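Local coordinates for heat-shock protein cognate (HSC) co-chaperone sgt12 (Aspergillus fumigatus, PDB 3SZ7), which binds Hsp70-, Hsp90- and Hsp104-type chaperones through its TPR domain and directs tail-anchored membrane proteins to the GET pathway via Get4 and Get5, at residues Phe90-Glu103 / Ala116-Ile128. Sequence-based numbering, arbitrary orientation.
Sequences FDMADYKGAKEAYE and AMKRGLETTKRKI
Tyr102 lays one face of its ring on the backbone of helix 115-133 at Gly120, where the C-terminal helix of the TPR domain packs against helix 95-109, the second helix of the third predicted repeat. Segments 95-103 and 116-128 run roughly antiparallel (151° between their directions), their axes 9.1 Å apart at closest approach, and meet by knobs-into-holes packing. Gly120 CA stands 3.9 Å from the centroid of the Tyr102 ring, a CH-pi contact over the ring face. Lacking a side chain, Gly120 lets the ring come down directly on the main chain, in a hole completed by Met117, Leu121 and Thr124. Leu121 CB touches Tyr102 CB, while its CD1 reaches past to Lys99 CG and Glu103 CG; its CG lies anti to the backbone N (chi1 -179°), which carries the branch toward helix 95-109.

In the other direction Thr124 is a knob among Phe90, Tyr95, Ala98 and Tyr102. Its methyl CG2 presses against the main chain of helix 95-109, 3.1 Å from Tyr95 O and close to Lys99 N. Its hydroxyl OG1 faces the edge of the Phe90 ring, 3.4 Å from CD2. Lys127, bent at chi2 (-88°), runs at about a right angle to the Phe90 side chain along the ring's CE2-CZ edge, with NZ 3.7 Å from Phe90 CZ and near the ring plane. Ile128 CG1 meets Tyr95 CB, and Ile128 CD1 lies against Lys99 CD. The ammonium of Lys99 is held by Glu103 OE2 in a salt bridge along its own helix. Met117 and Leu121 also touch Ile106 of helix 95-109. Thr124 OG1 donates to Gly120 O at 2.8 Å, and Thr124 N reaches that oxygen from the opposite face of the carbonyl plane.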
loop_
_atom_site.group_PDB
_atom_site.type_symbol
_atom_site.label_atom_id
_atom_site.label_comp_id
_atom_site.label_asym_id
_atom_site.label_seq_id
_atom_site.Cartn_x
_atom_site.Cartn_y
_atom_site.Cartn_z
ATOM N N PHE A 90 3.832 3.397 2.707
ATOM C CA PHE A 90 5.199 2.988 2.998
ATOM C C PHE A 90 6.133 3.544 1.933
ATOM O O PHE A 90 7.202 4.076 2.244
ATOM C CB PHE A 90 5.283 1.457 3.048
ATOM C CG PHE A 90 6.618 0.934 3.487
ATOM C CD1 PHE A 90 7.676 0.849 2.593
ATOM C CD2 PHE A 90 6.813 0.520 4.791
ATOM C CE1 PHE A 90 8.902 0.364 3.003
ATOM C CE2 PHE A 90 8.042 0.037 5.211
ATOM C CZ PHE A 90 9.085 -0.046 4.310
ATOM N N ASP A 91 5.707 3.449 0.673
ATOM C CA ASP A 91 6.516 3.901 -0.456
ATOM C C ASP A 91 6.587 5.429 -0.539
ATOM O O ASP A 91 7.427 5.987 -1.250
ATOM C CB ASP A 91 5.984 3.312 -1.767
ATOM C CG ASP A 91 6.218 1.812 -1.870
ATOM O OD1 ASP A 91 7.119 1.292 -1.172
ATOM O OD2 ASP A 91 5.508 1.151 -2.660
ATOM N N MET A 92 5.708 6.104 0.194
ATOM C CA MET A 92 5.792 7.559 0.319
ATOM C C MET A 92 6.547 7.974 1.586
ATOM O O MET A 92 6.596 9.156 1.925
ATOM C CB MET A 92 4.394 8.192 0.303
ATOM C CG MET A 92 3.667 8.037 -1.016
ATOM S SD MET A 92 2.115 8.952 -1.098
ATOM C CE MET A 92 1.137 8.084 0.117
ATOM N N ALA A 93 7.131 7.001 2.279
ATOM C CA ALA A 93 7.822 7.255 3.550
ATOM C C ALA A 93 6.885 7.822 4.624
ATOM O O ALA A 93 7.321 8.498 5.561
ATOM C CB ALA A 93 9.040 8.181 3.341
ATOM N N ASP A 94 5.595 7.542 4.478
ATOM C CA ASP A 94 4.618 7.860 5.514
ATOM C C ASP A 94 4.452 6.625 6.386
ATOM O O ASP A 94 3.450 5.910 6.303
ATOM C CB ASP A 94 3.283 8.261 4.886
ATOM C CG ASP A 94 2.182 8.451 5.916
ATOM O OD1 ASP A 94 2.493 8.591 7.123
ATOM O OD2 ASP A 94 1.005 8.471 5.510
ATOM N N TYR A 95 5.452 6.363 7.216
ATOM C CA TYR A 95 5.479 5.116 7.972
ATOM C C TYR A 95 4.418 5.043 9.078
ATOM O O TYR A 95 3.881 3.972 9.364
ATOM C CB TYR A 95 6.890 4.859 8.497
ATOM C CG TYR A 95 7.889 4.738 7.367
ATOM C CD1 TYR A 95 8.871 5.698 7.162
ATOM C CD2 TYR A 95 7.830 3.664 6.490
ATOM C CE1 TYR A 95 9.781 5.569 6.118
ATOM C CE2 TYR A 95 8.725 3.531 5.452
ATOM C CZ TYR A 95 9.697 4.485 5.267
ATOM O OH TYR A 95 10.586 4.343 4.224
ATOM N N LYS A 96 4.104 6.179 9.692
ATOM C CA LYS A 96 3.017 6.206 10.666
ATOM C C LYS A 96 1.692 5.814 10.009
ATOM O O LYS A 96 0.929 5.007 10.549
ATOM C CB LYS A 96 2.889 7.591 11.292
ATOM C CG LYS A 96 1.770 7.683 12.318
ATOM C CD LYS A 96 1.659 9.087 12.897
ATOM C CE LYS A 96 0.492 9.190 13.868
ATOM N NZ LYS A 96 0.639 8.242 15.006
ATOM N N GLY A 97 1.426 6.392 8.843
ATOM C CA GLY A 97 0.210 6.101 8.105
ATOM C C GLY A 97 0.176 4.672 7.588
ATOM O O GLY A 97 -0.884 4.039 7.545
ATOM N N ALA A 98 1.333 4.155 7.193
ATOM C CA ALA A 98 1.408 2.767 6.744
ATOM C C ALA A 98 1.109 1.818 7.900
ATOM O O ALA A 98 0.392 0.834 7.736
ATOM C CB ALA A 98 2.783 2.465 6.136
ATOM N N LYS A 99 1.651 2.120 9.075
ATOM C CA LYS A 99 1.403 1.293 10.246
ATOM C C LYS A 99 -0.095 1.226 10.545
ATOM O O LYS A 99 -0.646 0.142 10.761
ATOM C CB LYS A 99 2.167 1.836 11.454
ATOM C CG LYS A 99 1.855 1.121 12.765
ATOM C CD LYS A 99 2.665 1.737 13.900
ATOM C CE LYS A 99 2.401 1.040 15.231
ATOM N NZ LYS A 99 1.079 1.408 15.812
ATOM N N GLU A 100 -0.752 2.384 10.540
ATOM C CA GLU A 100 -2.194 2.446 10.785
ATOM C C GLU A 100 -2.985 1.642 9.755
ATOM O O GLU A 100 -3.916 0.926 10.108
ATOM C CB GLU A 100 -2.676 3.900 10.810
ATOM C CG GLU A 100 -2.069 4.706 11.946
ATOM C CD GLU A 100 -2.500 6.162 11.937
ATOM O OE1 GLU A 100 -3.131 6.600 10.950
ATOM O OE2 GLU A 100 -2.202 6.867 12.922
ATOM N N ALA A 101 -2.613 1.758 8.483
ATOM C CA ALA A 101 -3.330 1.036 7.432
ATOM C C ALA A 101 -3.163 -0.472 7.585
ATOM O O ALA A 101 -4.122 -1.228 7.432
ATOM C CB ALA A 101 -2.874 1.483 6.049
ATOM N N TYR A 102 -1.943 -0.918 7.869
ATOM C CA TYR A 102 -1.727 -2.354 8.047
ATOM C C TYR A 102 -2.478 -2.886 9.263
ATOM O O TYR A 102 -3.013 -3.992 9.229
ATOM C CB TYR A 102 -0.241 -2.692 8.158
ATOM C CG TYR A 102 0.471 -2.716 6.823
ATOM C CD1 TYR A 102 0.039 -3.553 5.802
ATOM C CD2 TYR A 102 1.589 -1.926 6.595
ATOM C CE1 TYR A 102 0.690 -3.595 4.588
ATOM C CE2 TYR A 102 2.245 -1.954 5.385
ATOM C CZ TYR A 102 1.794 -2.793 4.387
ATOM O OH TYR A 102 2.444 -2.840 3.184
ATOM N N GLU A 103 -2.504 -2.109 10.346
ATOM C CA GLU A 103 -3.233 -2.526 11.534
ATOM C C GLU A 103 -4.718 -2.677 11.233
ATOM O O GLU A 103 -5.339 -3.658 11.628
ATOM C CB GLU A 103 -3.015 -1.546 12.684
ATOM C CG GLU A 103 -1.622 -1.622 13.274
ATOM C CD GLU A 103 -1.340 -0.497 14.256
ATOM O OE1 GLU A 103 -1.997 0.564 14.162
ATOM O OE2 GLU A 103 -0.460 -0.678 15.120
ATOM N N ALA A 116 1.362 -10.747 3.709
ATOM C CA ALA A 116 1.799 -9.425 3.275
ATOM C C ALA A 116 1.525 -8.364 4.332
ATOM O O ALA A 116 2.338 -7.468 4.542
ATOM C CB ALA A 116 1.118 -9.040 1.970
ATOM N N MET A 117 0.370 -8.457 4.984
ATOM C CA MET A 117 0.012 -7.474 6.000
ATOM C C MET A 117 0.890 -7.618 7.228
ATOM O O MET A 117 1.345 -6.627 7.797
ATOM C CB MET A 117 -1.452 -7.626 6.407
ATOM C CG MET A 117 -2.431 -7.370 5.286
ATOM S SD MET A 117 -4.086 -7.815 5.835
ATOM C CE MET A 117 -4.935 -7.903 4.254
ATOM N N LYS A 118 1.117 -8.858 7.644
ATOM C CA LYS A 118 1.918 -9.108 8.840
ATOM C C LYS A 118 3.352 -8.643 8.643
ATOM O O LYS A 118 3.911 -7.947 9.496
ATOM C CB LYS A 118 1.878 -10.586 9.245
ATOM C CG LYS A 118 0.553 -11.005 9.885
ATOM C CD LYS A 118 0.655 -12.367 10.558
ATOM C CE LYS A 118 1.129 -13.423 9.585
ATOM N NZ LYS A 118 0.299 -13.448 8.352
ATOM N N ARG A 119 3.942 -9.022 7.511
ATOM C CA ARG A 119 5.298 -8.598 7.184
ATOM C C ARG A 119 5.358 -7.093 6.961
ATOM O O ARG A 119 6.314 -6.438 7.367
ATOM C CB ARG A 119 5.811 -9.340 5.950
ATOM C CG ARG A 119 5.948 -10.839 6.169
ATOM C CD ARG A 119 6.931 -11.127 7.292
ATOM N NE ARG A 119 8.307 -10.911 6.857
ATOM C CZ ARG A 119 9.131 -11.888 6.493
ATOM N NH1 ARG A 119 8.723 -13.150 6.530
ATOM N NH2 ARG A 119 10.363 -11.605 6.100
ATOM N N GLY A 120 4.321 -6.548 6.330
ATOM C CA GLY A 120 4.227 -5.112 6.130
ATOM C C GLY A 120 4.236 -4.358 7.448
ATOM O O GLY A 120 4.949 -3.360 7.605
ATOM N N LEU A 121 3.442 -4.827 8.406
ATOM C CA LEU A 121 3.373 -4.169 9.709
ATOM C C LEU A 121 4.696 -4.308 10.453
ATOM O O LEU A 121 5.185 -3.353 11.062
ATOM C CB LEU A 121 2.224 -4.743 10.544
ATOM C CG LEU A 121 2.022 -4.121 11.931
ATOM C CD1 LEU A 121 1.811 -2.614 11.812
ATOM C CD2 LEU A 121 0.849 -4.771 12.669
ATOM N N GLU A 122 5.283 -5.497 10.393
ATOM C CA GLU A 122 6.553 -5.740 11.063
ATOM C C GLU A 122 7.634 -4.809 10.517
ATOM O O GLU A 122 8.372 -4.174 11.275
ATOM C CB GLU A 122 6.996 -7.191 10.872
ATOM C CG GLU A 122 8.405 -7.451 11.388
ATOM C CD GLU A 122 8.946 -8.816 10.997
ATOM O OE1 GLU A 122 8.142 -9.754 10.811
ATOM O OE2 GLU A 122 10.181 -8.945 10.878
ATOM N N THR A 123 7.728 -4.741 9.194
ATOM C CA THR A 123 8.741 -3.916 8.539
ATOM C C THR A 123 8.532 -2.427 8.817
ATOM O O THR A 123 9.496 -1.697 9.053
ATOM C CB THR A 123 8.775 -4.181 7.025
ATOM O OG1 THR A 123 9.247 -5.514 6.796
ATOM C CG2 THR A 123 9.701 -3.201 6.325
ATOM N N THR A 124 7.275 -1.985 8.799
ATOM C CA THR A 124 6.951 -0.596 9.121
ATOM C C THR A 124 7.324 -0.251 10.566
ATOM O O THR A 124 7.924 0.795 10.835
ATOM C CB THR A 124 5.455 -0.316 8.902
ATOM O OG1 THR A 124 5.115 -0.615 7.544
ATOM C CG2 THR A 124 5.134 1.152 9.187
ATOM N N LYS A 125 6.978 -1.127 11.501
ATOM C CA LYS A 125 7.322 -0.879 12.897
ATOM C C LYS A 125 8.835 -0.822 13.083
ATOM O O LYS A 125 9.341 -0.051 13.896
ATOM C CB LYS A 125 6.755 -1.968 13.802
ATOM C CG LYS A 125 5.257 -1.920 14.012
ATOM C CD LYS A 125 4.831 -3.071 14.918
ATOM C CE LYS A 125 3.339 -3.046 15.196
ATOM N NZ LYS A 125 2.967 -4.127 16.146
ATOM N N ARG A 126 9.552 -1.667 12.352
ATOM C CA ARG A 126 10.996 -1.700 12.496
ATOM C C ARG A 126 11.593 -0.389 12.002
ATOM O O ARG A 126 12.559 0.112 12.582
ATOM C CB ARG A 126 11.593 -2.896 11.753
ATOM C CG ARG A 126 13.100 -3.015 11.888
ATOM C CD ARG A 126 13.610 -4.329 11.305
ATOM N NE ARG A 126 13.127 -5.474 12.072
ATOM C CZ ARG A 126 12.275 -6.385 11.611
ATOM N NH1 ARG A 126 11.816 -6.305 10.368
ATOM N NH2 ARG A 126 11.894 -7.388 12.393
ATOM N N LYS A 127 11.016 0.158 10.935
ATOM C CA LYS A 127 11.476 1.435 10.377
ATOM C C LYS A 127 11.228 2.563 11.368
ATOM O O LYS A 127 12.057 3.455 11.533
ATOM C CB LYS A 127 10.755 1.754 9.064
ATOM C CG LYS A 127 10.915 0.688 7.986
ATOM C CD LYS A 127 12.145 0.909 7.125
ATOM C CE LYS A 127 12.323 -0.250 6.143
ATOM N NZ LYS A 127 12.737 0.193 4.779
ATOM N N ILE A 128 10.074 2.525 12.020
ATOM C CA ILE A 128 9.737 3.535 13.012
ATOM C C ILE A 128 10.658 3.411 14.225
ATOM O O ILE A 128 11.126 4.409 14.758
ATOM C CB ILE A 128 8.260 3.452 13.424
ATOM C CG1 ILE A 128 7.371 3.828 12.230
ATOM C CG2 ILE A 128 7.988 4.369 14.599
ATOM C CD1 ILE A 128 5.895 3.523 12.440
#